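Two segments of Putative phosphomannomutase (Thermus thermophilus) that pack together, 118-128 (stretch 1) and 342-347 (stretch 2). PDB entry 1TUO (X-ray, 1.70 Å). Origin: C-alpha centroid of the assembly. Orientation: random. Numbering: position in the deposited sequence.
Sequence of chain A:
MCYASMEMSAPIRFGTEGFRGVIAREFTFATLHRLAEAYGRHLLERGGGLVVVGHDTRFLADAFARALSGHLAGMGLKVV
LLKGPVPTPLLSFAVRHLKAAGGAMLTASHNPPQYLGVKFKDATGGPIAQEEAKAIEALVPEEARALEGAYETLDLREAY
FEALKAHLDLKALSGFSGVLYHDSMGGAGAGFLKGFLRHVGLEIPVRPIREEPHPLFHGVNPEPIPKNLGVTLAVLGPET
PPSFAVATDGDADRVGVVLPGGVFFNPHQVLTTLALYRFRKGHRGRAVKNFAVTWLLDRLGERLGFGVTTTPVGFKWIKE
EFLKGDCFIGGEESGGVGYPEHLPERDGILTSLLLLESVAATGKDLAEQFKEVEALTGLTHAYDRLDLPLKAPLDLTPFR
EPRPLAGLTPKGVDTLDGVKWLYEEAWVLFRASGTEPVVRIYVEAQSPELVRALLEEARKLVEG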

# COMPACT_ATOMS: atom_id res chain seq x y z
N VAL A 118 -4.74 10.24 -10.32
CA VAL A 118 -4.32 9.28 -11.32
C VAL A 118 -2.92 8.83 -10.94
O VAL A 118 -2.03 9.66 -10.72
CB VAL A 118 -4.30 9.89 -12.74
CG1 VAL A 118 -3.94 8.80 -13.75
CG2 VAL A 118 -5.67 10.48 -13.08
N LYS A 119 -2.74 7.53 -10.80
CA LYS A 119 -1.45 6.96 -10.46
C LYS A 119 -0.98 6.10 -11.63
O LYS A 119 -1.66 5.15 -12.02
CB LYS A 119 -1.55 6.13 -9.19
CG LYS A 119 -1.77 6.96 -7.93
CD LYS A 119 -1.54 6.14 -6.67
CE LYS A 119 -1.52 7.00 -5.43
NZ LYS A 119 -1.27 6.18 -4.21
N PHE A 120 0.18 6.44 -12.17
CA PHE A 120 0.75 5.76 -13.33
C PHE A 120 1.70 4.62 -12.97
O PHE A 120 2.44 4.71 -11.99
CB PHE A 120 1.49 6.77 -14.22
CG PHE A 120 0.59 7.84 -14.79
CD1 PHE A 120 -0.34 7.53 -15.76
CD2 PHE A 120 0.68 9.15 -14.33
CE1 PHE A 120 -1.19 8.51 -16.30
CE2 PHE A 120 -0.16 10.15 -14.86
CZ PHE A 120 -1.10 9.82 -15.84
N LYS A 121 1.66 3.58 -13.78
CA LYS A 121 2.49 2.39 -13.58
C LYS A 121 3.30 2.19 -14.86
O LYS A 121 2.80 2.46 -15.95
CB LYS A 121 1.62 1.16 -13.37
CG LYS A 121 0.48 1.33 -12.37
CD LYS A 121 0.99 1.73 -11.00
CE LYS A 121 -0.15 1.82 -9.99
NZ LYS A 121 0.36 2.22 -8.65
N ASP A 122 4.54 1.71 -14.74
CA ASP A 122 5.30 1.46 -15.95
C ASP A 122 5.18 -0.01 -16.34
O ASP A 122 4.46 -0.77 -15.70
CB ASP A 122 6.77 1.90 -15.79
CG ASP A 122 7.53 1.11 -14.75
OD1 ASP A 122 8.60 1.61 -14.33
OD2 ASP A 122 7.09 0.01 -14.36
N ALA A 123 5.89 -0.41 -17.39
CA ALA A 123 5.82 -1.78 -17.90
C ALA A 123 6.13 -2.89 -16.90
O ALA A 123 5.73 -4.04 -17.12
CB ALA A 123 6.71 -1.91 -19.11
N THR A 124 6.84 -2.58 -15.83
CA THR A 124 7.19 -3.60 -14.85
C THR A 124 6.03 -3.93 -13.93
O THR A 124 6.10 -4.89 -13.16
CB THR A 124 8.39 -3.19 -13.98
OG1 THR A 124 8.01 -2.11 -13.12
CG2 THR A 124 9.55 -2.74 -14.86
N GLY A 125 4.97 -3.14 -14.00
CA GLY A 125 3.82 -3.37 -13.15
C GLY A 125 4.02 -2.78 -11.77
O GLY A 125 3.71 -3.42 -10.75
N GLY A 126 4.55 -1.56 -11.74
CA GLY A 126 4.79 -0.85 -10.49
C GLY A 126 4.74 0.65 -10.75
O GLY A 126 4.72 1.08 -11.91
N PRO A 127 4.75 1.49 -9.70
CA PRO A 127 4.70 2.94 -9.90
C PRO A 127 5.82 3.50 -10.78
O PRO A 127 6.97 3.09 -10.66
CB PRO A 127 4.77 3.49 -8.47
CG PRO A 127 5.49 2.42 -7.71
CD PRO A 127 4.89 1.15 -8.28
N ILE A 128 5.47 4.43 -11.66
CA ILE A 128 6.47 5.04 -12.54
C ILE A 128 7.53 5.74 -11.71
O ILE A 128 7.26 6.23 -10.61
CB ILE A 128 5.85 6.08 -13.51
CG1 ILE A 128 5.10 7.15 -12.72
CG2 ILE A 128 4.95 5.38 -14.52
CD1 ILE A 128 4.63 8.31 -13.58
N HIS A 342 6.69 -11.21 -7.06
CA HIS A 342 5.30 -11.01 -7.48
C HIS A 342 5.20 -9.79 -8.40
O HIS A 342 5.07 -9.92 -9.62
CB HIS A 342 4.43 -10.83 -6.22
CG HIS A 342 3.01 -10.43 -6.50
ND1 HIS A 342 2.19 -11.13 -7.36
CD2 HIS A 342 2.25 -9.44 -5.98
CE1 HIS A 342 0.99 -10.58 -7.36
NE2 HIS A 342 1.00 -9.55 -6.53
N LEU A 343 5.24 -8.60 -7.80
CA LEU A 343 5.15 -7.34 -8.54
C LEU A 343 5.91 -6.28 -7.75
O LEU A 343 5.94 -6.33 -6.52
CB LEU A 343 3.69 -6.88 -8.66
CG LEU A 343 2.68 -7.51 -9.61
CD1 LEU A 343 1.30 -6.95 -9.30
CD2 LEU A 343 3.05 -7.24 -11.05
N PRO A 344 6.55 -5.33 -8.44
CA PRO A 344 7.28 -4.26 -7.76
C PRO A 344 6.23 -3.23 -7.40
O PRO A 344 6.27 -2.08 -7.86
CB PRO A 344 8.24 -3.77 -8.84
CG PRO A 344 7.43 -3.94 -10.09
CD PRO A 344 6.80 -5.30 -9.89
N GLU A 345 5.27 -3.66 -6.59
CA GLU A 345 4.13 -2.84 -6.19
C GLU A 345 3.60 -3.25 -4.81
O GLU A 345 3.84 -4.37 -4.35
CB GLU A 345 3.03 -3.02 -7.24
CG GLU A 345 1.70 -2.34 -6.93
CD GLU A 345 1.78 -0.84 -7.07
OE1 GLU A 345 1.56 -0.34 -8.19
OE2 GLU A 345 2.07 -0.17 -6.06
N ARG A 346 2.89 -2.35 -4.15
CA ARG A 346 2.30 -2.66 -2.85
C ARG A 346 1.05 -3.49 -3.12
O ARG A 346 0.21 -3.08 -3.92
CB ARG A 346 1.92 -1.36 -2.12
CG ARG A 346 3.12 -0.54 -1.70
CD ARG A 346 2.74 0.83 -1.17
NE ARG A 346 2.29 1.73 -2.23
CZ ARG A 346 2.42 3.05 -2.19
NH1 ARG A 346 2.99 3.62 -1.13
NH2 ARG A 346 2.00 3.79 -3.20
N ASP A 347 0.93 -4.64 -2.48
CA ASP A 347 -0.24 -5.49 -2.70
C ASP A 347 -0.84 -5.94 -1.37
O ASP A 347 -0.31 -6.82 -0.69
CB ASP A 347 0.15 -6.72 -3.55
CG ASP A 347 -1.05 -7.54 -3.97
OD1 ASP A 347 -0.97 -8.20 -5.03
OD2 ASP A 347 -2.07 -7.55 -3.24

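Stretch 1 is already a strand at Val118, where the segment opens, reverses direction through a tight turn around Ala123 and Thr124, and comes back alongside itself. Three backbone hydrogen bonds define this hairpin: Asp122 N to Gly126 O (2.9 Å), Gly125 N to Asp122 O (3.0 Å) and Ile128 N to Phe120 O (3.1 Å). Stretch 2 turns a corner at Pro344 and Glu345, where a weak bond links Glu345 N to Leu343 O at 2.8 Å. The corner meets the returning arm of the hairpin, with Gly126 CA 4.8 Å from Glu345 CA and Gly125 CA 6.2 Å from Leu343 CA. No backbone hydrogen bond joins the stretches; the closest backbone approach is a CA-H...O contact, Gly126 CA to Pro344 O at 3.3 Å, with an angle of 131° at the hydrogen.

That approach depends on glycine. An ideal CB on Gly126 would lie 2.2 Å from Pro344 O, a clash. At Gly125, phi/psi of 82/43 would jam a CB against the preceding carbonyl oxygen, and the same CB would sit a tight 3.1 Å from Leu343 CD2. The close fit has a polar cost: Gly125 O and Pro344 O are buried by the contact and have no partner anywhere in the model.

The one hydrogen bond across the interface belongs to a salt bridge, from Lys121 NZ to Glu345 OE1 at 2.9 Å. Both CA-to-CB bonds point toward the opposing stretch. Lys121 bends at chi1 and chi2 (both m), then extends through two t torsions to deliver its ammonium group. Glu345, with chi1 t and chi2 p, also receives Arg346 N at OE2 (3.0 Å), so its carboxylate ties the backbone just past the corner to the strand carrying Lys121.

Around this link the packing sets the carbons of the two prolines largely against oxygens, and the two stretches together bury 326 Å². Pro344 and Glu345 each have 63 Å² covered. The Pro344 ring packs by the turn, its CD 3.4 Å from Thr124 O and its CG 3.6 Å from Thr124 OG1. Thr124 is braced by Asp122, whose OD2 accepts bonds from Thr124 OG1 (2.6 Å) and Thr124 N (3.0 Å). Pro127 brings CD to 3.5 Å from Pro344 O and 3.6 Å from Glu345 OE1, its compact ring filling space beside the salt bridge.

Lys119 NZ and Arg346 NH2 are 4.2 Å apart. These like charges supply no attraction of their own, so the contact rests on the salt bridge and the close packing at the corner.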